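Local coordinates for protein unsaturated glucuronyl hydrolase (Streptococcus agalactiae, PDB 2ZZR) that hydrolyses unsaturated chondroitin, hyaluronan and heparin disaccharides, releasing the unsaturated uronic acid by cleaving 1,3- and 1,4-glycosidic bonds, at residues 92-97 with 130-135; 149-154 with 167-172; 206-211 with 218-223. All coordinates share one frame; numbering follows the deposited sequence.

Contact 1: residues 92-97 with 130-135; sequences IAHKNV and NGDVKA
In this alpha-barrel enzyme of glycoside hydrolase family 88, residues 92-97 lie within helix 87-105, and residues 130-135 run through a short turn into the first turn of helix 133-147; the two backbones are closest at Val97 and Ala135, whose CA atoms lie 6.2 Å apart. Gly131, with positive phi, leaves the preceding helix 115-130, and Asp132 takes the N-cap position of the next. Its carboxylate folds back over the helix start, where OD2 accepts a bond from Ala135 N at 2.9 Å through the lone pair turned away from OD1, and a weak one from Lys134 N. That carboxylate also meets the His94 ring. With CG anti to the backbone N (chi1 -179°), the imidazole extends from its helix and brings CE1 to 3.3 Å from Asp132 OD1, the ring and carboxylate planes being 67° apart. The ring's ND1 is hydrogen-bonded instead to Glu126 of helix 115-130, which helps fix its rotation. One turn further on, apolar packing takes over. Val97 also leans on Cys123 of helix 115-130, while its CG1 methyl reaches 3.9 Å from the CB of Ala135.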
loop_
_atom_site.group_PDB
_atom_site.type_symbol
_atom_site.label_atom_id
_atom_site.label_comp_id
_atom_site.label_asym_id
_atom_site.label_seq_id
_atom_site.Cartn_x
_atom_site.Cartn_y
_atom_site.Cartn_z
ATOM N N ILE A 92 -1.936 9.665 21.471
ATOM C CA ILE A 92 -2.798 10.106 20.370
ATOM C C ILE A 92 -3.179 8.938 19.453
ATOM O O ILE A 92 -4.337 8.819 19.053
ATOM C CB ILE A 92 -2.228 11.331 19.588
ATOM C CG1 ILE A 92 -3.221 11.821 18.520
ATOM C CG2 ILE A 92 -0.852 11.041 18.987
ATOM C CD1 ILE A 92 -4.609 12.218 19.071
ATOM N N ALA A 93 -2.215 8.066 19.161
ATOM C CA ALA A 93 -2.469 6.910 18.298
ATOM C C ALA A 93 -3.501 5.960 18.911
ATOM O O ALA A 93 -4.369 5.432 18.207
ATOM C CB ALA A 93 -1.163 6.181 17.977
ATOM N N HIS A 94 -3.433 5.758 20.225
ATOM C CA HIS A 94 -4.403 4.889 20.881
ATOM C C HIS A 94 -5.803 5.502 20.933
ATOM O O HIS A 94 -6.801 4.775 20.917
ATOM C CB HIS A 94 -3.962 4.463 22.281
ATOM C CG HIS A 94 -4.945 3.558 22.949
ATOM N ND1 HIS A 94 -5.168 2.263 22.530
ATOM C CD2 HIS A 94 -5.801 3.773 23.976
ATOM C CE1 HIS A 94 -6.102 1.712 23.285
ATOM N NE2 HIS A 94 -6.505 2.610 24.167
ATOM N N LYS A 95 -5.873 6.830 21.008
ATOM C CA LYS A 95 -7.149 7.526 20.878
ATOM C C LYS A 95 -7.747 7.299 19.487
ATOM O O LYS A 95 -8.957 7.072 19.362
ATOM C CB LYS A 95 -6.998 9.012 21.192
ATOM C CG LYS A 95 -6.964 9.288 22.695
ATOM C CD LYS A 95 -6.727 10.750 22.986
ATOM C CE LYS A 95 -6.431 10.959 24.466
ATOM N NZ LYS A 95 -5.877 12.318 24.710
ATOM N N ASN A 96 -6.897 7.334 18.456
ATOM C CA ASN A 96 -7.319 6.950 17.099
ATOM C C ASN A 96 -7.889 5.534 17.095
ATOM O O ASN A 96 -8.961 5.289 16.548
ATOM C CB ASN A 96 -6.160 7.038 16.097
ATOM C CG ASN A 96 -5.787 8.457 15.725
ATOM O OD1 ASN A 96 -6.361 9.440 16.226
ATOM N ND2 ASN A 96 -4.801 8.579 14.847
ATOM N N VAL A 97 -7.169 4.602 17.718
ATOM C CA VAL A 97 -7.634 3.219 17.860
ATOM C C VAL A 97 -9.047 3.135 18.455
ATOM O O VAL A 97 -9.889 2.375 17.972
ATOM C CB VAL A 97 -6.626 2.361 18.680
ATOM C CG1 VAL A 97 -7.216 1.006 19.035
ATOM C CG2 VAL A 97 -5.323 2.200 17.900
ATOM N N ASN A 130 2.012 -3.455 21.515
ATOM C CA ASN A 130 1.779 -3.657 22.950
ATOM C C ASN A 130 0.648 -4.623 23.333
ATOM O O ASN A 130 0.316 -4.760 24.512
ATOM C CB ASN A 130 1.627 -2.298 23.664
ATOM C CG ASN A 130 0.445 -1.475 23.145
ATOM O OD1 ASN A 130 0.545 -0.258 22.990
ATOM N ND2 ASN A 130 -0.668 -2.133 22.889
ATOM N N GLY A 131 0.053 -5.288 22.345
ATOM C CA GLY A 131 -0.993 -6.277 22.605
ATOM C C GLY A 131 -2.326 -5.736 23.105
ATOM O O GLY A 131 -3.123 -6.489 23.668
ATOM N N ASP A 132 -2.580 -4.445 22.884
ATOM C CA ASP A 132 -3.824 -3.807 23.349
ATOM C C ASP A 132 -5.069 -4.588 22.919
ATOM O O ASP A 132 -5.271 -4.853 21.732
ATOM C CB ASP A 132 -3.901 -2.346 22.894
ATOM C CG ASP A 132 -5.099 -1.619 23.476
ATOM O OD1 ASP A 132 -4.960 -1.050 24.585
ATOM O OD2 ASP A 132 -6.183 -1.644 22.846
ATOM N N VAL A 133 -5.894 -4.962 23.895
ATOM C CA VAL A 133 -7.047 -5.831 23.636
ATOM C C VAL A 133 -8.185 -5.152 22.866
ATOM O O VAL A 133 -8.939 -5.825 22.163
ATOM C CB VAL A 133 -7.592 -6.496 24.932
ATOM C CG1 VAL A 133 -6.533 -7.424 25.533
ATOM C CG2 VAL A 133 -8.050 -5.449 25.943
ATOM N N LYS A 134 -8.313 -3.834 23.002
ATOM C CA LYS A 134 -9.324 -3.090 22.238
ATOM C C LYS A 134 -8.885 -2.932 20.781
ATOM O O LYS A 134 -9.717 -2.944 19.869
ATOM C CB LYS A 134 -9.625 -1.732 22.873
ATOM C CG LYS A 134 -10.455 -1.836 24.156
ATOM C CD LYS A 134 -10.938 -0.472 24.633
ATOM C CE LYS A 134 -11.861 -0.604 25.844
ATOM N NZ LYS A 134 -13.240 -1.038 25.464
ATOM N N ALA A 135 -7.576 -2.795 20.574
ATOM C CA ALA A 135 -6.993 -2.799 19.227
ATOM C C ALA A 135 -7.233 -4.146 18.533
ATOM O O ALA A 135 -7.580 -4.191 17.346
ATOM C CB ALA A 135 -5.503 -2.470 19.284
#

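Contact 2: residues 149-154 with 167-172; sequences RYQEKG and EHYRLI
Two short strand ends meet here without pairing: residues 149-154 carry strand 150-151 of a two-stranded antiparallel hairpin into its turn, residues 167-172 lead into edge strand 170-172 of a three-stranded antiparallel sheet, and the backbones stay well separated, with the CA atoms of Gln151 and Tyr169 8.9 Å apart. Tyr169, the centre of an inverse gamma turn just before its strand, bridges the gap with its side chain. Its CG stands anti to the backbone N (chi1 -159°), and the phenol extends to the hairpin turn. There the hydroxyl OH donates to the carbonyl O of Lys153 over 2.8 Å; the acceptor lies at the ring edge, near the ring plane, and the C=O...OH angle is 130°. A water gives the same hydroxyl a second partner, donating to Tyr169 OH at 3.1 Å while accepting from Lys153 N at 3.0 Å. The backbone N-H and C=O of Lys153 are thus both tied to one phenol, the first through water and the second directly.

Gln151 lies obliquely across the Tyr169 side chain, its amide plane 53° from the ring. A bend at chi2 folds the chain back beside the phenol, with CG and CD both 3.5 Å from Tyr169 CE1, and CB is close to the hydroxyl. Beyond the two segments, Phe156 of the hairpin's second strand meets the Tyr169 ring edge-to-face, so the hairpin holds the tyrosine by packing as well as by its hydroxyl. Polar fixation continues at the start of strand 170-172, where Arg170 NH2 donates to His168 O in the guanidinium plane. At the far end of Gln151, NE2 donates to the bridging water over 2.8 Å.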
loop_
_atom_site.group_PDB
_atom_site.type_symbol
_atom_site.label_atom_id
_atom_site.label_comp_id
_atom_site.label_asym_id
_atom_site.label_seq_id
_atom_site.Cartn_x
_atom_site.Cartn_y
_atom_site.Cartn_z
ATOM N N ARG A 149 -18.176 -8.984 2.292
ATOM C CA ARG A 149 -18.151 -8.690 0.857
ATOM C C ARG A 149 -17.635 -9.841 -0.015
ATOM O O ARG A 149 -17.548 -9.710 -1.235
ATOM C CB ARG A 149 -17.383 -7.391 0.575
ATOM C CG ARG A 149 -17.941 -6.186 1.320
ATOM C CD ARG A 149 -17.440 -4.870 0.733
ATOM N NE ARG A 149 -18.053 -4.561 -0.564
ATOM C CZ ARG A 149 -19.277 -4.056 -0.724
ATOM N NH1 ARG A 149 -20.045 -3.791 0.329
ATOM N NH2 ARG A 149 -19.739 -3.819 -1.947
ATOM N N TYR A 150 -17.306 -10.973 0.612
ATOM C CA TYR A 150 -16.807 -12.130 -0.124
ATOM C C TYR A 150 -17.884 -12.741 -1.014
ATOM O O TYR A 150 -19.006 -12.973 -0.566
ATOM C CB TYR A 150 -16.264 -13.201 0.829
ATOM C CG TYR A 150 -15.751 -14.433 0.111
ATOM C CD1 TYR A 150 -16.419 -15.657 0.219
ATOM C CD2 TYR A 150 -14.607 -14.375 -0.681
ATOM C CE1 TYR A 150 -15.950 -16.793 -0.444
ATOM C CE2 TYR A 150 -14.130 -15.502 -1.342
ATOM C CZ TYR A 150 -14.808 -16.706 -1.217
ATOM O OH TYR A 150 -14.333 -17.813 -1.875
ATOM N N GLN A 151 -17.515 -13.005 -2.264
ATOM C CA GLN A 151 -18.388 -13.657 -3.229
ATOM C C GLN A 151 -17.874 -15.052 -3.586
ATOM O O GLN A 151 -16.807 -15.190 -4.184
ATOM C CB GLN A 151 -18.515 -12.800 -4.493
ATOM C CG GLN A 151 -19.132 -11.415 -4.260
ATOM C CD GLN A 151 -20.607 -11.454 -3.852
ATOM O OE1 GLN A 151 -21.182 -10.430 -3.481
ATOM N NE2 GLN A 151 -21.219 -12.636 -3.911
ATOM N N GLU A 152 -18.650 -16.074 -3.228
ATOM C CA GLU A 152 -18.308 -17.471 -3.530
ATOM C C GLU A 152 -18.186 -17.741 -5.028
ATOM O O GLU A 152 -17.369 -18.561 -5.453
ATOM C CB GLU A 152 -19.333 -18.423 -2.913
ATOM C CG GLU A 152 -19.211 -18.578 -1.404
ATOM C CD GLU A 152 -20.236 -19.541 -0.819
ATOM O OE1 GLU A 152 -20.281 -19.667 0.427
ATOM O OE2 GLU A 152 -20.993 -20.170 -1.599
ATOM N N LYS A 153 -19.003 -17.051 -5.822
ATOM C CA LYS A 153 -18.960 -17.183 -7.272
ATOM C C LYS A 153 -17.885 -16.273 -7.868
ATOM O O LYS A 153 -18.134 -15.100 -8.180
ATOM C CB LYS A 153 -20.345 -16.921 -7.882
ATOM C CG LYS A 153 -21.399 -17.911 -7.406
ATOM C CD LYS A 153 -22.639 -17.865 -8.271
ATOM C CE LYS A 153 -23.579 -19.028 -7.972
ATOM N NZ LYS A 153 -22.986 -20.328 -8.409
ATOM N N GLY A 154 -16.687 -16.839 -8.018
ATOM C CA GLY A 154 -15.497 -16.092 -8.425
ATOM C C GLY A 154 -14.432 -16.113 -7.338
ATOM O O GLY A 154 -13.244 -16.006 -7.631
ATOM N N GLU A 167 -23.200 -5.129 -12.530
ATOM C CA GLU A 167 -22.466 -3.940 -12.971
ATOM C C GLU A 167 -21.443 -3.439 -11.940
ATOM O O GLU A 167 -20.621 -2.572 -12.253
ATOM C CB GLU A 167 -23.422 -2.807 -13.379
ATOM C CG GLU A 167 -24.495 -3.219 -14.401
ATOM C CD GLU A 167 -23.922 -3.892 -15.646
ATOM O OE1 GLU A 167 -24.554 -4.857 -16.133
ATOM O OE2 GLU A 167 -22.846 -3.473 -16.131
ATOM N N HIS A 168 -21.502 -3.997 -10.732
ATOM C CA HIS A 168 -20.571 -3.675 -9.640
ATOM C C HIS A 168 -19.738 -4.887 -9.226
ATOM O O HIS A 168 -18.927 -4.793 -8.304
ATOM C CB HIS A 168 -21.342 -3.213 -8.404
ATOM C CG HIS A 168 -22.069 -1.917 -8.583
ATOM N ND1 HIS A 168 -22.725 -1.295 -7.545
ATOM C CD2 HIS A 168 -22.230 -1.119 -9.665
ATOM C CE1 HIS A 168 -23.275 -0.177 -7.982
ATOM N NE2 HIS A 168 -22.992 -0.048 -9.264
ATOM N N TYR A 169 -19.955 -6.022 -9.893
ATOM C CA TYR A 169 -19.437 -7.316 -9.436
ATOM C C TYR A 169 -17.973 -7.478 -9.836
ATOM O O TYR A 169 -17.642 -8.086 -10.862
ATOM C CB TYR A 169 -20.304 -8.435 -10.010
ATOM C CG TYR A 169 -20.232 -9.748 -9.270
ATOM C CD1 TYR A 169 -20.845 -9.904 -8.027
ATOM C CD2 TYR A 169 -19.582 -10.844 -9.830
ATOM C CE1 TYR A 169 -20.798 -11.119 -7.354
ATOM C CE2 TYR A 169 -19.531 -12.066 -9.164
ATOM C CZ TYR A 169 -20.142 -12.194 -7.937
ATOM O OH TYR A 169 -20.095 -13.395 -7.274
ATOM N N ARG A 170 -17.093 -6.907 -9.019
ATOM C CA ARG A 170 -15.708 -6.736 -9.414
ATOM C C ARG A 170 -14.798 -6.693 -8.194
ATOM O O ARG A 170 -15.255 -6.411 -7.077
ATOM C CB ARG A 170 -15.552 -5.439 -10.217
ATOM C CG ARG A 170 -15.615 -4.164 -9.353
ATOM C CD ARG A 170 -16.325 -3.003 -10.046
ATOM N NE ARG A 170 -16.099 -1.750 -9.324
ATOM C CZ ARG A 170 -16.739 -1.381 -8.215
ATOM N NH1 ARG A 170 -16.438 -0.225 -7.641
ATOM N NH2 ARG A 170 -17.674 -2.158 -7.672
ATOM N N LEU A 171 -13.518 -6.981 -8.427
ATOM C CA LEU A 171 -12.473 -6.733 -7.432
ATOM C C LEU A 171 -11.588 -5.590 -7.914
ATOM O O LEU A 171 -11.544 -5.284 -9.109
ATOM C CB LEU A 171 -11.634 -7.996 -7.168
ATOM C CG LEU A 171 -10.817 -8.650 -8.297
ATOM C CD1 LEU A 171 -9.517 -7.896 -8.619
ATOM C CD2 LEU A 171 -10.495 -10.109 -7.954
ATOM N N ILE A 172 -10.867 -4.971 -6.983
ATOM C CA ILE A 172 -9.910 -3.924 -7.315
ATOM C C ILE A 172 -8.551 -4.372 -6.773
ATOM O O ILE A 172 -8.491 -5.053 -5.752
ATOM C CB ILE A 172 -10.364 -2.545 -6.756
ATOM C CG1 ILE A 172 -11.688 -2.130 -7.430
ATOM C CG2 ILE A 172 -9.291 -1.471 -6.964
ATOM C CD1 ILE A 172 -12.313 -0.862 -6.876
HETATM O O HOH W 1 -21.253 -15.221 -5.016
#

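Contact 3: residues 206-211 with 218-223; sequences ANNVVR and HTFYFD. With SO4 (sulfate ion), chain B.
The contact between Asn208 and Phe220 is chiefly a CH-pi interaction. Asn208 CB sits almost exactly over the middle of the Phe220 ring, 3.5 Å from its centroid and only 3° off the normal. The ring reaches this place with CG anti to the backbone N (chi1 -154°), and its CD1 atom comes 3.2 Å from the carbonyl O of Asn208. Asn208 then passes on to a second aromatic: its amide stands nearly perpendicular to the Phe222 ring, 87° between planes, with ND2 3.8 Å from CZ. The stronger partner of that ND2 is the backbone O of Ala204, one turn back in helix 192-209.

Apolar packing is lighter and lies at the end of the helix, where Val209 CG2 approaches Phe220 CB at 4.3 Å and also lies against the backbone of His218.

Ionic hydrogen bonding occurs to one side of this packing. Arg211, bent at chi3, turns the edge of its guanidinium to a sulfate ion, probably from the crystallisation liquor. NH1 donates to sulfate O3 over 2.8 Å and NE to the same O3 over 3.2 Å, with a further weak bond from NE to O4; Asp212 N also binds the ion.

Around the contact, Phe222 stacks on Phe156, and His218 and Thr219 form a classic beta bulge opposite Val233. The whole is helix-on-sheet packing, the end of helix 192-209 lying against the central strand of a three-stranded antiparallel sheet whose neighbouring strand 229-233 contains Gly232, a probable substrate-binding residue.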
loop_
_atom_site.group_PDB
_atom_site.type_symbol
_atom_site.label_atom_id
_atom_site.label_comp_id
_atom_site.label_asym_id
_atom_site.label_seq_id
_atom_site.Cartn_x
_atom_site.Cartn_y
_atom_site.Cartn_z
ATOM N N ALA A 206 -4.544 -12.589 -8.908
ATOM C CA ALA A 206 -3.334 -12.966 -9.640
ATOM C C ALA A 206 -3.630 -13.410 -11.069
ATOM O O ALA A 206 -2.885 -13.095 -11.995
ATOM C CB ALA A 206 -2.586 -14.074 -8.893
ATOM N N ASN A 207 -4.720 -14.149 -11.238
ATOM C CA ASN A 207 -5.020 -14.731 -12.537
ATOM C C ASN A 207 -5.738 -13.795 -13.498
ATOM O O ASN A 207 -5.848 -14.093 -14.696
ATOM C CB ASN A 207 -5.777 -16.045 -12.361
ATOM C CG ASN A 207 -4.838 -17.213 -12.148
ATOM O OD1 ASN A 207 -3.845 -17.350 -12.862
ATOM N ND2 ASN A 207 -5.137 -18.051 -11.172
ATOM N N ASN A 208 -6.185 -12.650 -12.984
ATOM C CA ASN A 208 -7.074 -11.775 -13.749
ATOM C C ASN A 208 -6.689 -10.298 -13.724
ATOM O O ASN A 208 -6.521 -9.681 -14.780
ATOM C CB ASN A 208 -8.523 -11.975 -13.298
ATOM C CG ASN A 208 -9.003 -13.406 -13.482
ATOM O OD1 ASN A 208 -9.147 -13.886 -14.611
ATOM N ND2 ASN A 208 -9.250 -14.094 -12.379
ATOM N N VAL A 209 -6.529 -9.733 -12.524
ATOM C CA VAL A 209 -6.213 -8.304 -12.411
ATOM C C VAL A 209 -4.754 -8.015 -12.785
ATOM O O VAL A 209 -4.405 -6.883 -13.138
ATOM C CB VAL A 209 -6.627 -7.724 -11.024
ATOM C CG1 VAL A 209 -5.527 -7.924 -9.975
ATOM C CG2 VAL A 209 -7.008 -6.244 -11.146
ATOM N N VAL A 210 -3.903 -9.042 -12.709
ATOM C CA VAL A 210 -2.564 -8.969 -13.273
ATOM C C VAL A 210 -2.653 -9.488 -14.708
ATOM O O VAL A 210 -3.218 -10.559 -14.953
ATOM C CB VAL A 210 -1.540 -9.802 -12.461
ATOM C CG1 VAL A 210 -0.132 -9.657 -13.042
ATOM C CG2 VAL A 210 -1.555 -9.373 -10.992
ATOM N N ARG A 211 -2.109 -8.716 -15.643
ATOM C CA ARG A 211 -2.186 -9.041 -17.072
ATOM C C ARG A 211 -1.017 -9.918 -17.529
ATOM O O ARG A 211 0.006 -10.007 -16.849
ATOM C CB ARG A 211 -2.232 -7.754 -17.904
ATOM C CG ARG A 211 -3.353 -6.799 -17.507
ATOM C CD ARG A 211 -3.533 -5.684 -18.537
ATOM N NE ARG A 211 -4.152 -6.182 -19.764
ATOM C CZ ARG A 211 -4.594 -5.415 -20.759
ATOM N NH1 ARG A 211 -5.149 -5.978 -21.829
ATOM N NH2 ARG A 211 -4.482 -4.094 -20.693
ATOM N N HIS A 218 -6.829 -2.076 -12.937
ATOM C CA HIS A 218 -7.310 -1.533 -11.671
ATOM C C HIS A 218 -8.424 -2.428 -11.144
ATOM O O HIS A 218 -8.426 -2.820 -9.974
ATOM C CB HIS A 218 -7.815 -0.095 -11.881
ATOM C CG HIS A 218 -8.598 0.458 -10.729
ATOM N ND1 HIS A 218 -8.048 1.299 -9.787
ATOM C CD2 HIS A 218 -9.897 0.308 -10.382
ATOM C CE1 HIS A 218 -8.969 1.630 -8.901
ATOM N NE2 HIS A 218 -10.103 1.046 -9.242
ATOM N N THR A 219 -9.355 -2.754 -12.038
ATOM C CA THR A 219 -10.587 -3.454 -11.711
ATOM C C THR A 219 -10.717 -4.710 -12.569
ATOM O O THR A 219 -10.286 -4.723 -13.728
ATOM C CB THR A 219 -11.808 -2.521 -11.977
ATOM O OG1 THR A 219 -11.787 -1.425 -11.058
ATOM C CG2 THR A 219 -13.129 -3.252 -11.821
ATOM N N PHE A 220 -11.305 -5.764 -12.007
ATOM C CA PHE A 220 -11.646 -6.938 -12.807
ATOM C C PHE A 220 -13.036 -7.446 -12.472
ATOM O O PHE A 220 -13.342 -7.717 -11.314
ATOM C CB PHE A 220 -10.610 -8.066 -12.674
ATOM C CG PHE A 220 -10.569 -8.968 -13.873
ATOM C CD1 PHE A 220 -9.634 -8.758 -14.879
ATOM C CD2 PHE A 220 -11.498 -9.992 -14.020
ATOM C CE1 PHE A 220 -9.609 -9.574 -16.012
ATOM C CE2 PHE A 220 -11.485 -10.811 -15.146
ATOM C CZ PHE A 220 -10.545 -10.601 -16.140
ATOM N N TYR A 221 -13.865 -7.573 -13.509
ATOM C CA TYR A 221 -15.252 -8.003 -13.363
ATOM C C TYR A 221 -15.427 -9.506 -13.495
ATOM O O TYR A 221 -14.734 -10.155 -14.274
ATOM C CB TYR A 221 -16.125 -7.330 -14.430
ATOM C CG TYR A 221 -16.405 -5.876 -14.159
ATOM C CD1 TYR A 221 -15.538 -4.883 -14.614
ATOM C CD2 TYR A 221 -17.541 -5.495 -13.445
ATOM C CE1 TYR A 221 -15.801 -3.534 -14.364
ATOM C CE2 TYR A 221 -17.812 -4.148 -13.192
ATOM C CZ TYR A 221 -16.941 -3.184 -13.649
ATOM O OH TYR A 221 -17.203 -1.856 -13.398
ATOM N N PHE A 222 -16.384 -10.034 -12.746
ATOM C CA PHE A 222 -16.761 -11.441 -12.808
ATOM C C PHE A 222 -18.247 -11.567 -13.121
ATOM O O PHE A 222 -19.007 -10.608 -12.964
ATOM C CB PHE A 222 -16.434 -12.136 -11.484
ATOM C CG PHE A 222 -14.961 -12.251 -11.218
ATOM C CD1 PHE A 222 -14.240 -11.166 -10.713
ATOM C CD2 PHE A 222 -14.286 -13.436 -11.485
ATOM C CE1 PHE A 222 -12.870 -11.267 -10.478
ATOM C CE2 PHE A 222 -12.913 -13.547 -11.253
ATOM C CZ PHE A 222 -12.204 -12.455 -10.748
ATOM N N ASP A 223 -18.653 -12.748 -13.578
ATOM C CA ASP A 223 -20.068 -13.041 -13.804
ATOM C C ASP A 223 -20.708 -13.536 -12.501
ATOM O O ASP A 223 -20.290 -14.560 -11.958
ATOM C CB ASP A 223 -20.216 -14.078 -14.927
ATOM C CG ASP A 223 -21.659 -14.251 -15.388
ATOM O OD1 ASP A 223 -22.540 -14.478 -14.541
ATOM O OD2 ASP A 223 -21.902 -14.172 -16.608
HETATM S S SO4 B . -4.760 -9.835 -20.600
HETATM O O1 SO4 B . -5.536 -10.953 -21.129
HETATM O O2 SO4 B . -3.406 -10.288 -20.309
HETATM O O3 SO4 B . -4.722 -8.748 -21.577
HETATM O O4 SO4 B . -5.383 -9.361 -19.367
#

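How the contacts relate
The three contacts follow one another along the chain, each closing before the next opens, and all lie within the family 88 range. Contact 1 stands apart, its centre about 32 Å from that of contact 2 and about 35 Å from that of contact 3, and it lies across the chain's centre from contact 3. Helix 133-147, which begins in contact 1, leads on to strand 150-151 of contact 2. Contacts 2 and 3 are about 10 Å apart, centre to centre, and share a sheet in which strands 170-172 and 219-222 are antiparallel neighbours. The chain thus joins helix-to-helix packing in the barrel to a small sheet that reaches the probable substrate-binding residue Gly232.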